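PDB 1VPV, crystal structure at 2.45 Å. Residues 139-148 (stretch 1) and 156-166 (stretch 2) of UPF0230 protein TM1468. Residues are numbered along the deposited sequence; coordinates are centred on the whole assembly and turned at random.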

# COMPACT_ATOMS: atom_id res chain seq x y z
N LEU A 139 6.43 0.64 -4.20
CA LEU A 139 7.85 0.98 -4.19
C LEU A 139 8.65 -0.22 -4.69
O LEU A 139 9.34 -0.09 -5.69
CB LEU A 139 8.33 1.48 -2.79
CG LEU A 139 7.71 2.80 -2.32
CD1 LEU A 139 8.00 3.08 -0.88
CD2 LEU A 139 8.16 3.95 -3.18
N PRO A 140 8.50 -1.40 -4.07
CA PRO A 140 9.13 -2.61 -4.65
C PRO A 140 8.67 -3.01 -6.06
O PRO A 140 9.42 -3.69 -6.76
CB PRO A 140 8.80 -3.71 -3.64
CG PRO A 140 7.72 -3.18 -2.78
CD PRO A 140 7.84 -1.69 -2.79
N ALA A 141 7.49 -2.59 -6.49
CA ALA A 141 7.04 -2.85 -7.86
C ALA A 141 7.77 -2.02 -8.88
O ALA A 141 8.15 -2.53 -9.95
CB ALA A 141 5.56 -2.59 -8.01
N ARG A 142 7.92 -0.73 -8.60
CA ARG A 142 8.73 0.14 -9.43
C ARG A 142 10.13 -0.42 -9.58
O ARG A 142 10.66 -0.50 -10.69
CB ARG A 142 8.83 1.53 -8.87
CG ARG A 142 9.76 2.45 -9.68
CD ARG A 142 9.55 3.91 -9.37
NE ARG A 142 9.76 4.15 -7.94
CZ ARG A 142 9.62 5.34 -7.36
NH1 ARG A 142 9.30 6.42 -8.06
NH2 ARG A 142 9.82 5.46 -6.05
N VAL A 143 10.71 -0.80 -8.45
CA VAL A 143 12.09 -1.28 -8.43
C VAL A 143 12.21 -2.54 -9.25
O VAL A 143 13.15 -2.69 -9.98
CB VAL A 143 12.58 -1.54 -6.97
CG1 VAL A 143 13.89 -2.25 -6.98
CG2 VAL A 143 12.72 -0.20 -6.20
N ALA A 144 11.24 -3.45 -9.12
CA ALA A 144 11.24 -4.64 -9.94
C ALA A 144 11.20 -4.29 -11.41
O ALA A 144 11.84 -4.95 -12.24
CB ALA A 144 10.06 -5.50 -9.61
N ARG A 145 10.45 -3.25 -11.76
CA ARG A 145 10.34 -2.89 -13.18
C ARG A 145 11.67 -2.37 -13.68
O ARG A 145 12.16 -2.78 -14.74
CB ARG A 145 9.26 -1.82 -13.41
CG ARG A 145 9.13 -1.39 -14.88
CD ARG A 145 8.89 -2.61 -15.84
NE ARG A 145 7.51 -3.10 -15.72
CZ ARG A 145 7.08 -4.30 -16.13
NH1 ARG A 145 7.90 -5.18 -16.67
NH2 ARG A 145 5.82 -4.62 -15.97
N GLU A 146 12.27 -1.48 -12.90
CA GLU A 146 13.49 -0.82 -13.33
C GLU A 146 14.56 -1.86 -13.55
O GLU A 146 15.22 -1.85 -14.59
CB GLU A 146 13.94 0.23 -12.32
CG GLU A 146 12.94 1.37 -12.21
CD GLU A 146 13.15 2.23 -10.96
OE1 GLU A 146 13.41 1.68 -9.86
OE2 GLU A 146 13.06 3.46 -11.08
N MSE A 147 14.68 -2.82 -12.64
CA MSE A 147 15.71 -3.81 -12.82
C MSE A 147 15.39 -4.85 -13.92
O MSE A 147 16.31 -5.38 -14.54
CB MSE A 147 16.20 -4.40 -11.50
CG MSE A 147 15.21 -5.00 -10.63
SE MSE A 147 15.99 -5.47 -8.85
CE MSE A 147 16.96 -3.76 -8.42
N LEU A 148 14.11 -5.07 -14.22
CA LEU A 148 13.74 -5.83 -15.44
C LEU A 148 14.04 -5.02 -16.72
O LEU A 148 14.55 -5.57 -17.69
CB LEU A 148 12.28 -6.29 -15.42
CG LEU A 148 11.94 -7.29 -14.30
CD1 LEU A 148 10.45 -7.41 -14.09
CD2 LEU A 148 12.52 -8.67 -14.58
N GLU A 156 16.88 -12.88 -10.23
CA GLU A 156 17.64 -11.75 -9.72
C GLU A 156 16.71 -10.74 -9.06
O GLU A 156 17.02 -10.25 -7.99
CB GLU A 156 18.50 -11.11 -10.83
CG GLU A 156 19.68 -12.04 -11.25
CD GLU A 156 20.44 -11.62 -12.53
OE1 GLU A 156 19.85 -11.02 -13.45
OE2 GLU A 156 21.66 -11.93 -12.62
N VAL A 157 15.55 -10.48 -9.63
CA VAL A 157 14.62 -9.54 -9.00
C VAL A 157 14.16 -10.03 -7.62
O VAL A 157 14.21 -9.30 -6.63
CB VAL A 157 13.42 -9.26 -9.90
CG1 VAL A 157 12.41 -8.40 -9.16
CG2 VAL A 157 13.88 -8.55 -11.15
N LEU A 158 13.73 -11.29 -7.56
CA LEU A 158 13.20 -11.83 -6.31
C LEU A 158 14.25 -11.83 -5.21
O LEU A 158 13.95 -11.43 -4.08
CB LEU A 158 12.63 -13.22 -6.55
CG LEU A 158 11.37 -13.15 -7.43
CD1 LEU A 158 11.06 -14.52 -7.98
CD2 LEU A 158 10.14 -12.60 -6.67
N LYS A 159 15.48 -12.21 -5.54
CA LYS A 159 16.59 -12.18 -4.57
C LYS A 159 16.83 -10.76 -4.04
O LYS A 159 16.97 -10.59 -2.80
CB LYS A 159 17.89 -12.77 -5.14
CG LYS A 159 18.79 -13.39 -4.07
CD LYS A 159 20.26 -12.97 -4.17
CE LYS A 159 21.11 -13.92 -4.97
NZ LYS A 159 21.21 -15.25 -4.30
N LYS A 160 16.84 -9.76 -4.93
CA LYS A 160 17.07 -8.37 -4.51
C LYS A 160 15.93 -7.78 -3.68
O LYS A 160 16.21 -7.14 -2.67
CB LYS A 160 17.38 -7.42 -5.68
CG LYS A 160 18.78 -6.82 -5.64
CD LYS A 160 18.98 -5.83 -4.50
CE LYS A 160 20.44 -5.27 -4.47
NZ LYS A 160 21.43 -6.30 -4.13
N LEU A 161 14.68 -7.98 -4.08
CA LEU A 161 13.53 -7.56 -3.24
C LEU A 161 13.66 -8.15 -1.85
O LEU A 161 13.47 -7.43 -0.86
CB LEU A 161 12.19 -8.02 -3.80
CG LEU A 161 11.79 -7.53 -5.19
CD1 LEU A 161 10.37 -8.01 -5.44
CD2 LEU A 161 11.88 -6.01 -5.36
N ASP A 162 13.98 -9.44 -1.77
CA ASP A 162 14.11 -10.07 -0.45
C ASP A 162 15.20 -9.38 0.38
O ASP A 162 14.97 -9.06 1.55
CB ASP A 162 14.40 -11.57 -0.57
CG ASP A 162 14.13 -12.33 0.72
OD1 ASP A 162 12.96 -12.33 1.17
OD2 ASP A 162 15.07 -12.93 1.29
N GLU A 163 16.37 -9.16 -0.20
CA GLU A 163 17.44 -8.51 0.54
C GLU A 163 16.99 -7.13 1.04
O GLU A 163 17.23 -6.78 2.17
CB GLU A 163 18.68 -8.31 -0.31
CG GLU A 163 19.38 -9.56 -0.70
CD GLU A 163 20.25 -9.39 -1.95
OE1 GLU A 163 20.96 -8.35 -2.04
OE2 GLU A 163 20.21 -10.29 -2.82
N ARG A 164 16.38 -6.35 0.17
CA ARG A 164 15.99 -5.01 0.54
C ARG A 164 14.87 -4.94 1.57
O ARG A 164 14.96 -4.16 2.53
CB ARG A 164 15.74 -4.16 -0.70
CG ARG A 164 17.09 -3.90 -1.39
CD ARG A 164 17.04 -2.88 -2.45
NE ARG A 164 16.61 -1.60 -1.92
CZ ARG A 164 16.13 -0.61 -2.66
NH1 ARG A 164 16.03 -0.73 -3.98
NH2 ARG A 164 15.77 0.50 -2.06
N MSE A 165 13.85 -5.79 1.40
CA MSE A 165 12.82 -5.97 2.42
C MSE A 165 13.42 -6.39 3.73
O MSE A 165 13.02 -5.89 4.76
CB MSE A 165 11.79 -7.01 1.99
CG MSE A 165 10.70 -6.43 1.09
SE MSE A 165 9.75 -7.81 0.00
CE MSE A 165 8.74 -6.60 -1.35
N LYS A 166 14.38 -7.31 3.72
CA LYS A 166 14.97 -7.76 4.97
C LYS A 166 15.85 -6.69 5.64
O LYS A 166 16.02 -6.72 6.86
CB LYS A 166 15.71 -9.08 4.81
CG LYS A 166 14.74 -10.24 4.87
CD LYS A 166 15.40 -11.56 4.53
CE LYS A 166 14.34 -12.67 4.39
NZ LYS A 166 15.00 -13.93 3.93

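Not one hydrogen bond or salt bridge joins these two stretches, although the second is rich in charged residues; they are held by van der Waals packing, most of it between apolar side chains, which buries 411 Å² in all. The helices run roughly antiparallel, their N-to-C directions 142° apart and their axes 10.1 Å apart at closest approach, so residues pair in opposite order: Ala144 lies across from Val157, Pro140 from Leu161. These four, with Val143, are buried.

Val157 is the centre of the contact and, with 76 Å² covered, the residue most covered by the other stretch. Its CA-to-CB bond points toward the first helix, and its branch at CB sets two methyls close to the backbone, where they meet different side chains. Val157 CG1 packs 3.8 Å from Ala144 CB, while CG2 of Val157 touches Met147 CG at 3.8 Å and Leu148 CD2 at 3.7 Å. The small side chain of Ala144 suits this place, where the CA atoms of Ala144 and Val157 come within 6.0 Å. Leu148 starts out sideways, but its longer chain brings its end to the valine.

Met147, a selenomethionine, extends along the second helix: its SE lies 4.0 Å from Lys160 CB. Exposed Lys160 suits the margin, offering aliphatic carbon while its end leads away, and Lys160 NZ forms a salt bridge with Glu163 OE1 at 3.0 Å within its own helix.

One turn after Val157, Leu161 also begins sideways and reaches inward, placing CD2 3.7 Å from Pro140 O and 4.2 Å from Pro140 CB. The contact with O is van der Waals; that carbonyl accepts the backbone hydrogen bond from Ala144 N. Proline presents a compact apolar ring here, and the flexible selenomethionine Met165 stretches its CE to 3.7 Å from Pro140 CB.

Arg164 NH1 approaches Val143 CG1 obliquely at 4.0 Å. The guanidinium can lie beside a methyl without losing its polar partners, since its nitrogens are hydrogen-bonded elsewhere in the structure.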